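Local atomic coordinates of orotidine 5'-phosphate decarboxylase (Methanocaldococcus jannaschii, PDB entry 4LUI), a protein that probably catalyses the decarboxylation of orotidine 5'-monophosphate to uridine 5'-monophosphate, the last step of de novo UMP biosynthesis. Residues P165-K173 against I195-D203; K155-S166 against I175-P186. All coordinates share one frame; numbering follows the deposited sequence.

Contact 1 (P165-K173 against I195-D203)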
loop_
_atom_site.group_PDB
_atom_site.type_symbol
_atom_site.label_atom_id
_atom_site.label_comp_id
_atom_site.label_asym_id
_atom_site.label_seq_id
_atom_site.Cartn_x
_atom_site.Cartn_y
_atom_site.Cartn_z
ATOM N N PRO B 165 -0.130 -17.389 -3.507
ATOM C CA PRO B 165 -0.834 -17.863 -4.702
ATOM C C PRO B 165 -1.112 -19.362 -4.726
ATOM O O PRO B 165 -0.463 -20.138 -4.018
ATOM C CB PRO B 165 0.143 -17.521 -5.840
ATOM C CG PRO B 165 1.076 -16.516 -5.269
ATOM C CD PRO B 165 1.223 -16.908 -3.838
ATOM N N SER B 166 -2.061 -19.747 -5.581
ATOM C CA SER B 166 -2.441 -21.139 -5.788
ATOM C C SER B 166 -2.154 -21.598 -7.227
ATOM O O SER B 166 -2.690 -22.610 -7.690
ATOM C CB SER B 166 -3.932 -21.310 -5.483
ATOM O OG SER B 166 -4.701 -20.385 -6.248
ATOM N N THR B 167 -1.300 -20.859 -7.927
ATOM C CA THR B 167 -0.939 -21.208 -9.306
ATOM C C THR B 167 -0.224 -22.552 -9.431
ATOM O O THR B 167 -0.251 -23.179 -10.495
ATOM C CB THR B 167 -0.081 -20.114 -9.957
ATOM O OG1 THR B 167 1.088 -19.887 -9.164
ATOM C CG2 THR B 167 -0.867 -18.824 -10.075
ATOM N N ARG B 168 0.426 -22.982 -8.352
ATOM C CA ARG B 168 1.027 -24.316 -8.283
ATOM C C ARG B 168 0.658 -24.993 -6.962
ATOM O O ARG B 168 1.150 -24.589 -5.908
ATOM C CB ARG B 168 2.560 -24.242 -8.410
ATOM C CG ARG B 168 3.053 -23.569 -9.689
ATOM C CD ARG B 168 4.577 -23.688 -9.839
ATOM N NE ARG B 168 5.309 -22.703 -9.045
ATOM C CZ ARG B 168 6.451 -22.954 -8.406
ATOM N NH1 ARG B 168 6.991 -24.167 -8.443
ATOM N NH2 ARG B 168 7.054 -21.989 -7.723
ATOM N N PRO B 169 -0.197 -26.035 -7.018
ATOM C CA PRO B 169 -0.622 -26.741 -5.798
ATOM C C PRO B 169 0.566 -27.247 -4.997
ATOM O O PRO B 169 0.576 -27.158 -3.767
ATOM C CB PRO B 169 -1.416 -27.926 -6.341
ATOM C CG PRO B 169 -1.969 -27.417 -7.663
ATOM C CD PRO B 169 -0.850 -26.572 -8.224
ATOM N N GLU B 170 1.562 -27.776 -5.696
ATOM C CA GLU B 170 2.742 -28.302 -5.021
ATOM C C GLU B 170 3.452 -27.193 -4.249
ATOM O O GLU B 170 3.993 -27.423 -3.172
ATOM C CB GLU B 170 3.691 -28.960 -6.023
ATOM C CG GLU B 170 3.090 -30.154 -6.775
ATOM C CD GLU B 170 2.339 -29.768 -8.050
ATOM O OE1 GLU B 170 2.098 -28.564 -8.280
ATOM O OE2 GLU B 170 1.997 -30.685 -8.830
ATOM N N ARG B 171 3.447 -25.986 -4.807
ATOM C CA ARG B 171 4.068 -24.840 -4.151
ATOM C C ARG B 171 3.243 -24.366 -2.957
ATOM O O ARG B 171 3.792 -23.985 -1.920
ATOM C CB ARG B 171 4.276 -23.704 -5.154
ATOM C CG ARG B 171 4.807 -22.414 -4.556
ATOM C CD ARG B 171 6.211 -22.586 -3.967
ATOM N NE ARG B 171 6.583 -21.390 -3.213
ATOM C CZ ARG B 171 7.564 -21.330 -2.320
ATOM N NH1 ARG B 171 8.311 -22.399 -2.057
ATOM N NH2 ARG B 171 7.792 -20.192 -1.681
ATOM N N LEU B 172 1.919 -24.389 -3.105
ATOM C CA LEU B 172 1.027 -24.032 -2.002
ATOM C C LEU B 172 1.253 -24.961 -0.803
ATOM O O LEU B 172 1.323 -24.516 0.347
ATOM C CB LEU B 172 -0.435 -24.083 -2.471
ATOM C CG LEU B 172 -1.506 -23.634 -1.471
ATOM C CD1 LEU B 172 -1.251 -22.212 -1.001
ATOM C CD2 LEU B 172 -2.887 -23.730 -2.113
ATOM N N LYS B 173 1.402 -26.249 -1.076
ATOM C CA LYS B 173 1.690 -27.213 -0.019
ATOM C C LYS B 173 2.998 -26.872 0.704
ATOM O O LYS B 173 3.080 -26.948 1.928
ATOM C CB LYS B 173 1.732 -28.631 -0.588
ATOM C CG LYS B 173 1.937 -29.711 0.457
ATOM C CD LYS B 173 1.799 -31.093 -0.154
ATOM C CE LYS B 173 1.923 -32.192 0.897
ATOM N NZ LYS B 173 3.319 -32.336 1.402
ATOM N N ILE B 195 -10.000 -24.291 -9.160
ATOM C CA ILE B 195 -8.598 -24.691 -9.185
ATOM C C ILE B 195 -8.484 -26.095 -8.635
ATOM O O ILE B 195 -8.932 -26.386 -7.519
ATOM C CB ILE B 195 -7.717 -23.723 -8.400
ATOM C CG1 ILE B 195 -7.714 -22.362 -9.099
ATOM C CG2 ILE B 195 -6.296 -24.260 -8.304
ATOM C CD1 ILE B 195 -6.893 -21.328 -8.401
ATOM N N GLU B 196 -7.900 -26.975 -9.434
ATOM C CA GLU B 196 -7.819 -28.374 -9.049
ATOM C C GLU B 196 -6.706 -28.628 -8.030
ATOM O O GLU B 196 -5.707 -27.902 -7.989
ATOM C CB GLU B 196 -7.657 -29.265 -10.278
ATOM C CG GLU B 196 -8.135 -30.684 -10.053
ATOM C CD GLU B 196 -9.492 -30.755 -9.346
ATOM O OE1 GLU B 196 -9.518 -30.941 -8.102
ATOM O OE2 GLU B 196 -10.530 -30.629 -10.037
ATOM N N ASP B 197 -6.924 -29.634 -7.185
ATOM C CA ASP B 197 -5.906 -30.154 -6.278
ATOM C C ASP B 197 -5.404 -29.163 -5.227
ATOM O O ASP B 197 -4.260 -29.270 -4.765
ATOM C CB ASP B 197 -4.736 -30.739 -7.077
ATOM C CG ASP B 197 -5.176 -31.854 -8.014
ATOM O OD1 ASP B 197 -5.954 -32.735 -7.579
ATOM O OD2 ASP B 197 -4.759 -31.843 -9.192
ATOM N N ILE B 198 -6.244 -28.207 -4.839
ATOM C CA ILE B 198 -5.899 -27.354 -3.700
ATOM C C ILE B 198 -6.821 -27.535 -2.498
ATOM O O ILE B 198 -6.404 -27.320 -1.370
ATOM C CB ILE B 198 -5.807 -25.858 -4.057
ATOM C CG1 ILE B 198 -7.176 -25.282 -4.437
ATOM C CG2 ILE B 198 -4.779 -25.641 -5.165
ATOM C CD1 ILE B 198 -7.176 -23.773 -4.484
ATOM N N LEU B 199 -8.064 -27.941 -2.731
ATOM C CA LEU B 199 -9.009 -28.093 -1.629
ATOM C C LEU B 199 -8.601 -29.184 -0.642
ATOM O O LEU B 199 -8.960 -29.128 0.529
ATOM C CB LEU B 199 -10.429 -28.341 -2.150
ATOM C CG LEU B 199 -11.042 -27.192 -2.954
ATOM C CD1 LEU B 199 -12.515 -27.464 -3.255
ATOM C CD2 LEU B 199 -10.879 -25.869 -2.226
ATOM N N ASN B 200 -7.847 -30.171 -1.111
ATOM C CA ASN B 200 -7.354 -31.224 -0.222
ATOM C C ASN B 200 -6.140 -30.782 0.593
ATOM O O ASN B 200 -5.734 -31.458 1.541
ATOM C CB ASN B 200 -7.043 -32.496 -1.012
ATOM C CG ASN B 200 -6.271 -32.217 -2.285
ATOM O OD1 ASN B 200 -5.351 -31.404 -2.297
ATOM N ND2 ASN B 200 -6.652 -32.884 -3.370
ATOM N N ILE B 201 -5.572 -29.641 0.208
ATOM C CA ILE B 201 -4.435 -29.035 0.890
ATOM C C ILE B 201 -4.929 -28.090 1.976
ATOM O O ILE B 201 -4.293 -27.927 3.009
ATOM C CB ILE B 201 -3.573 -28.222 -0.108
ATOM C CG1 ILE B 201 -3.023 -29.136 -1.205
ATOM C CG2 ILE B 201 -2.430 -27.494 0.599
ATOM C CD1 ILE B 201 -2.079 -28.442 -2.165
ATOM N N LEU B 202 -6.087 -27.485 1.737
ATOM C CA LEU B 202 -6.625 -26.464 2.626
ATOM C C LEU B 202 -7.553 -27.048 3.686
ATOM O O LEU B 202 -8.051 -28.165 3.539
ATOM C CB LEU B 202 -7.359 -25.402 1.800
ATOM C CG LEU B 202 -6.514 -24.744 0.706
ATOM C CD1 LEU B 202 -7.388 -23.883 -0.201
ATOM C CD2 LEU B 202 -5.380 -23.910 1.294
ATOM N N ASP B 203 -7.763 -26.307 4.773
ATOM C CA ASP B 203 -8.742 -26.709 5.783
ATOM C C ASP B 203 -9.657 -25.554 6.179
ATOM O O ASP B 203 -9.650 -24.490 5.528
ATOM C CB ASP B 203 -8.088 -27.385 7.009
ATOM C CG ASP B 203 -7.194 -26.452 7.817
ATOM O OD1 ASP B 203 -7.299 -25.221 7.691
ATOM O OD2 ASP B 203 -6.379 -26.969 8.617
#

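Contact 2 (K155-S166 against I175-P186)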
loop_
_atom_site.group_PDB
_atom_site.type_symbol
_atom_site.label_atom_id
_atom_site.label_comp_id
_atom_site.label_asym_id
_atom_site.label_seq_id
_atom_site.Cartn_x
_atom_site.Cartn_y
_atom_site.Cartn_z
ATOM N N LYS B 155 5.749 -17.042 10.372
ATOM C CA LYS B 155 5.695 -18.013 11.465
ATOM C C LYS B 155 6.333 -17.466 12.745
ATOM O O LYS B 155 5.773 -17.612 13.837
ATOM C CB LYS B 155 6.367 -19.326 11.057
ATOM C CG LYS B 155 6.462 -20.350 12.188
ATOM C CD LYS B 155 6.848 -21.731 11.669
ATOM C CE LYS B 155 8.194 -21.718 10.978
ATOM N NZ LYS B 155 8.489 -23.006 10.267
ATOM N N LYS B 156 7.500 -16.837 12.602
ATOM C CA LYS B 156 8.227 -16.274 13.744
ATOM C C LYS B 156 7.403 -15.213 14.470
ATOM O O LYS B 156 7.300 -15.227 15.705
ATOM C CB LYS B 156 9.551 -15.663 13.275
ATOM C CG LYS B 156 10.336 -14.969 14.371
ATOM C CD LYS B 156 11.551 -14.247 13.806
ATOM C CE LYS B 156 12.301 -13.510 14.910
ATOM N NZ LYS B 156 13.489 -12.768 14.402
ATOM N N LEU B 157 6.810 -14.305 13.699
ATOM C CA LEU B 157 6.033 -13.204 14.268
ATOM C C LEU B 157 4.625 -13.610 14.701
ATOM O O LEU B 157 3.934 -12.835 15.360
ATOM C CB LEU B 157 5.938 -12.048 13.270
ATOM C CG LEU B 157 7.267 -11.408 12.861
ATOM C CD1 LEU B 157 7.029 -10.302 11.829
ATOM C CD2 LEU B 157 8.011 -10.869 14.080
ATOM N N LYS B 158 4.209 -14.822 14.344
ATOM C CA LYS B 158 2.887 -15.316 14.708
ATOM C C LYS B 158 1.780 -14.409 14.172
ATOM O O LYS B 158 0.861 -14.031 14.904
ATOM C CB LYS B 158 2.739 -15.465 16.231
ATOM C CG LYS B 158 3.701 -16.434 16.904
ATOM C CD LYS B 158 3.452 -16.433 18.411
ATOM C CE LYS B 158 4.563 -17.126 19.192
ATOM N NZ LYS B 158 4.626 -18.573 18.895
ATOM N N VAL B 159 1.863 -14.042 12.900
ATOM C CA VAL B 159 0.757 -13.324 12.288
ATOM C C VAL B 159 -0.442 -14.274 12.192
ATOM O O VAL B 159 -0.313 -15.487 12.392
ATOM C CB VAL B 159 1.131 -12.751 10.905
ATOM C CG1 VAL B 159 2.240 -11.706 11.038
ATOM C CG2 VAL B 159 1.572 -13.857 9.971
ATOM N N ASP B 160 -1.614 -13.725 11.908
ATOM C CA ASP B 160 -2.838 -14.517 11.918
ATOM C C ASP B 160 -3.010 -15.394 10.686
ATOM O O ASP B 160 -3.648 -16.451 10.762
ATOM C CB ASP B 160 -4.053 -13.605 12.088
ATOM C CG ASP B 160 -4.028 -12.863 13.395
ATOM O OD1 ASP B 160 -4.576 -13.390 14.386
ATOM O OD2 ASP B 160 -3.431 -11.772 13.443
ATOM N N ALA B 161 -2.469 -14.943 9.554
ATOM C CA ALA B 161 -2.599 -15.671 8.295
ATOM C C ALA B 161 -1.611 -15.127 7.283
ATOM O O ALA B 161 -1.029 -14.060 7.485
ATOM C CB ALA B 161 -4.024 -15.547 7.737
ATOM N N ILE B 162 -1.431 -15.852 6.185
ATOM C CA ILE B 162 -0.624 -15.341 5.081
ATOM C C ILE B 162 -1.423 -15.353 3.786
ATOM O O ILE B 162 -2.401 -16.109 3.634
ATOM C CB ILE B 162 0.668 -16.161 4.894
ATOM C CG1 ILE B 162 0.346 -17.629 4.637
ATOM C CG2 ILE B 162 1.556 -16.043 6.124
ATOM C CD1 ILE B 162 1.576 -18.451 4.294
ATOM N N VAL B 163 -0.984 -14.513 2.851
ATOM C CA VAL B 163 -1.558 -14.448 1.511
ATOM C C VAL B 163 -0.504 -15.000 0.562
ATOM O O VAL B 163 0.642 -14.567 0.591
ATOM C CB VAL B 163 -1.866 -12.996 1.119
ATOM C CG1 VAL B 163 -2.209 -12.905 -0.360
ATOM C CG2 VAL B 163 -2.998 -12.461 1.955
ATOM N N ALA B 164 -0.891 -15.973 -0.254
ATOM C CA ALA B 164 0.029 -16.604 -1.194
ATOM C C ALA B 164 -0.776 -17.194 -2.350
ATOM O O ALA B 164 -1.979 -17.436 -2.216
ATOM C CB ALA B 164 0.858 -17.683 -0.492
ATOM N N PRO B 165 -0.130 -17.389 -3.507
ATOM C CA PRO B 165 -0.834 -17.863 -4.702
ATOM C C PRO B 165 -1.112 -19.362 -4.726
ATOM O O PRO B 165 -0.463 -20.138 -4.018
ATOM C CB PRO B 165 0.143 -17.521 -5.840
ATOM C CG PRO B 165 1.076 -16.516 -5.269
ATOM C CD PRO B 165 1.223 -16.908 -3.838
ATOM N N SER B 166 -2.061 -19.747 -5.581
ATOM C CA SER B 166 -2.441 -21.139 -5.788
ATOM C C SER B 166 -2.154 -21.598 -7.227
ATOM O O SER B 166 -2.690 -22.610 -7.690
ATOM C CB SER B 166 -3.932 -21.310 -5.483
ATOM O OG SER B 166 -4.701 -20.385 -6.248
ATOM N N ILE B 175 4.392 -23.902 0.979
ATOM C CA ILE B 175 4.146 -22.688 1.745
ATOM C C ILE B 175 3.446 -22.986 3.083
ATOM O O ILE B 175 3.881 -22.515 4.130
ATOM C CB ILE B 175 3.342 -21.667 0.910
ATOM C CG1 ILE B 175 4.164 -21.223 -0.305
ATOM C CG2 ILE B 175 2.981 -20.462 1.737
ATOM C CD1 ILE B 175 3.327 -20.553 -1.381
ATOM N N LYS B 176 2.374 -23.776 3.046
ATOM C CA LYS B 176 1.661 -24.141 4.266
ATOM C C LYS B 176 2.572 -24.862 5.240
ATOM O O LYS B 176 2.468 -24.677 6.456
ATOM C CB LYS B 176 0.447 -25.026 3.957
ATOM C CG LYS B 176 -0.799 -24.259 3.575
ATOM C CD LYS B 176 -1.976 -25.187 3.302
ATOM C CE LYS B 176 -2.350 -26.014 4.522
ATOM N NZ LYS B 176 -3.157 -25.253 5.511
ATOM N N GLU B 177 3.468 -25.691 4.713
ATOM C CA GLU B 177 4.306 -26.516 5.571
ATOM C C GLU B 177 5.404 -25.716 6.264
ATOM O O GLU B 177 5.814 -26.054 7.365
ATOM C CB GLU B 177 4.858 -27.718 4.802
ATOM C CG GLU B 177 3.747 -28.702 4.406
ATOM C CD GLU B 177 4.263 -29.987 3.784
ATOM O OE1 GLU B 177 5.483 -30.089 3.540
ATOM O OE2 GLU B 177 3.442 -30.898 3.546
ATOM N N ILE B 178 5.846 -24.630 5.633
ATOM C CA ILE B 178 6.813 -23.735 6.261
ATOM C C ILE B 178 6.132 -22.783 7.253
ATOM O O ILE B 178 6.557 -22.677 8.399
ATOM C CB ILE B 178 7.559 -22.894 5.209
ATOM C CG1 ILE B 178 8.444 -23.777 4.331
ATOM C CG2 ILE B 178 8.381 -21.812 5.875
ATOM C CD1 ILE B 178 8.879 -23.079 3.037
ATOM N N ALA B 179 5.083 -22.095 6.811
ATOM C CA ALA B 179 4.412 -21.110 7.660
ATOM C C ALA B 179 3.631 -21.744 8.821
ATOM O O ALA B 179 3.646 -21.222 9.935
ATOM C CB ALA B 179 3.503 -20.212 6.830
ATOM N N GLU B 180 2.959 -22.865 8.554
ATOM C CA GLU B 180 2.070 -23.508 9.534
ATOM C C GLU B 180 1.013 -22.525 10.053
ATOM O O GLU B 180 0.622 -22.560 11.217
ATOM C CB GLU B 180 2.867 -24.141 10.688
ATOM C CG GLU B 180 3.888 -25.167 10.222
ATOM C CD GLU B 180 4.569 -25.897 11.370
ATOM O OE1 GLU B 180 4.421 -25.459 12.528
ATOM O OE2 GLU B 180 5.251 -26.910 11.112
ATOM N N LEU B 181 0.555 -21.651 9.168
ATOM C CA LEU B 181 -0.453 -20.652 9.474
ATOM C C LEU B 181 -1.572 -20.771 8.452
ATOM O O LEU B 181 -1.361 -21.315 7.361
ATOM C CB LEU B 181 0.155 -19.248 9.356
ATOM C CG LEU B 181 1.157 -18.893 10.451
ATOM C CD1 LEU B 181 1.913 -17.640 10.082
ATOM C CD2 LEU B 181 0.433 -18.722 11.780
ATOM N N PRO B 182 -2.762 -20.245 8.786
ATOM C CA PRO B 182 -3.812 -20.128 7.768
ATOM C C PRO B 182 -3.332 -19.386 6.520
ATOM O O PRO B 182 -2.557 -18.426 6.615
ATOM C CB PRO B 182 -4.888 -19.307 8.481
ATOM C CG PRO B 182 -4.724 -19.690 9.922
ATOM C CD PRO B 182 -3.230 -19.790 10.106
ATOM N N VAL B 183 -3.796 -19.844 5.361
ATOM C CA VAL B 183 -3.442 -19.241 4.091
ATOM C C VAL B 183 -4.708 -18.720 3.442
ATOM O O VAL B 183 -5.776 -19.353 3.537
ATOM C CB VAL B 183 -2.790 -20.272 3.153
ATOM C CG1 VAL B 183 -2.359 -19.611 1.855
ATOM C CG2 VAL B 183 -1.591 -20.894 3.828
ATOM N N ILE B 184 -4.575 -17.558 2.812
ATOM C CA ILE B 184 -5.615 -16.929 2.008
ATOM C C ILE B 184 -5.105 -16.960 0.563
ATOM O O ILE B 184 -4.050 -16.396 0.259
ATOM C CB ILE B 184 -5.819 -15.486 2.465
ATOM C CG1 ILE B 184 -6.303 -15.471 3.923
ATOM C CG2 ILE B 184 -6.799 -14.766 1.566
ATOM C CD1 ILE B 184 -6.071 -14.131 4.632
ATOM N N THR B 185 -5.829 -17.648 -0.313
ATOM C CA THR B 185 -5.321 -17.940 -1.654
ATOM C C THR B 185 -6.469 -17.974 -2.672
ATOM O O THR B 185 -7.610 -18.249 -2.313
ATOM C CB THR B 185 -4.556 -19.287 -1.643
ATOM O OG1 THR B 185 -3.780 -19.420 -2.840
ATOM C CG2 THR B 185 -5.503 -20.473 -1.528
ATOM N N PRO B 186 -6.188 -17.681 -3.950
ATOM C CA PRO B 186 -7.317 -17.736 -4.890
ATOM C C PRO B 186 -7.888 -19.136 -5.041
ATOM O O PRO B 186 -7.135 -20.106 -5.119
ATOM C CB PRO B 186 -6.688 -17.291 -6.214
ATOM C CG PRO B 186 -5.548 -16.436 -5.802
ATOM C CD PRO B 186 -4.985 -17.104 -4.572
#

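Contact 1 (P165-K173 against I195-D203)
Leu172 and Ile198 cross obliquely at the middle of this interface, CD2 of Leu172 lying 4.1 Å from CG2 of Ile198. Leu172 belongs to the first turn of helix 169-179; a chi1 of -175° turns its CG away from the backbone N and brings CD2 to Ile198 and, at 4.2 Å, to CD2 of Leu202. Ile198 serves two neighbours with its two branches: CG2 reaches CG of Pro169, while CD1 touches CB of Ser166. Pro169 suits the first turn of a helix, where its missing N-H costs no bond, and its CB lies 3.5 Å from Asp197 O, so the ring packs on the opposing backbone. Ile201 spans this turn, its CD1 3.4 Å from Pro169 O, a carbonyl already bonded to Lys173 N, and 4.1 Å from CB of Lys173. The amine of Lys173 leads away to a salt bridge with Glu177, so only the root of that chain joins the packing. At the other end CD1 of Ile195 sits 3.2 Å from OG of Ser166, whose hydroxyl is engaged by Pro186 O. No hydrogen bond links the two segments; the fit rests on branched side chains and the ring of Pro169, packed partly on backbone carbonyls. The arrangement belongs to the TIM barrel, packing the start of helix 169-179 against the loop between strands 183-186 and 207-210; Ile195 and Glu196 of that loop are predicted to bind substrate.

Contact 2 (K155-S166 against I175-P186)
Ile162 fills the apolar centre, its CD1 pressed against the helix, 3.5 Å from CG2 of Ile175 and 3.6 Å from CB of Ala179. With chi1 at 58°, CG1 sits between the backbone N and carbonyl carbon and carries CD1 toward the helix, past CG2 of Val183. The small methyls of Ala164 and Ala179 let the helix lie close to the strands. On the sheet's other face, the barrel interior, CB of Ala161 meets CD1 of Ile184, which also packs on Val163. Farther out, Leu181 crosses Val159 at about a right angle.

The parallel strands are joined by Ile162 N to Pro182 O, Ile184 N to Ile162 O (2.7 Å, nearly straight at the acceptor) and Ala164 N to Ile184 O. Past the end of strand 161-163, Thr185 OG1 donates to Ala164 O at 2.8 Å and Ser166 OG to Pro186 O at 2.7 Å, both tilted from the carbonyl plane. At the opposite end, Lys155 bends at chi3 (60°) and brings NZ 2.7 Å from Ile178 O, near the end of helix 169-179. This is a beta-alpha-beta crossover of the TIM barrel, strand 161-163 through helix 169-179 to strand 183-186.

In the fold
The two contacts lie side by side in one sector of the eight-stranded barrel, their centres 12 Å apart. Both use helix 169-179 and share Pro165 and Ser166, which follow strand 161-163. Along the chain their segments alternate: 155-166 overlaps the beginning of 165-173, then come 175-186 and finally 195-203. Contact 2 unites neighbouring parallel strands with their connecting helix, nearer the centre of the chain; contact 1 continues from that helix's start to the next loop. They meet where Leu172 packs on Val183 and Ile195 and Ile198 approach Pro186 O. Together they connect the barrel framework to the 186-196 region, predicted to bind substrate.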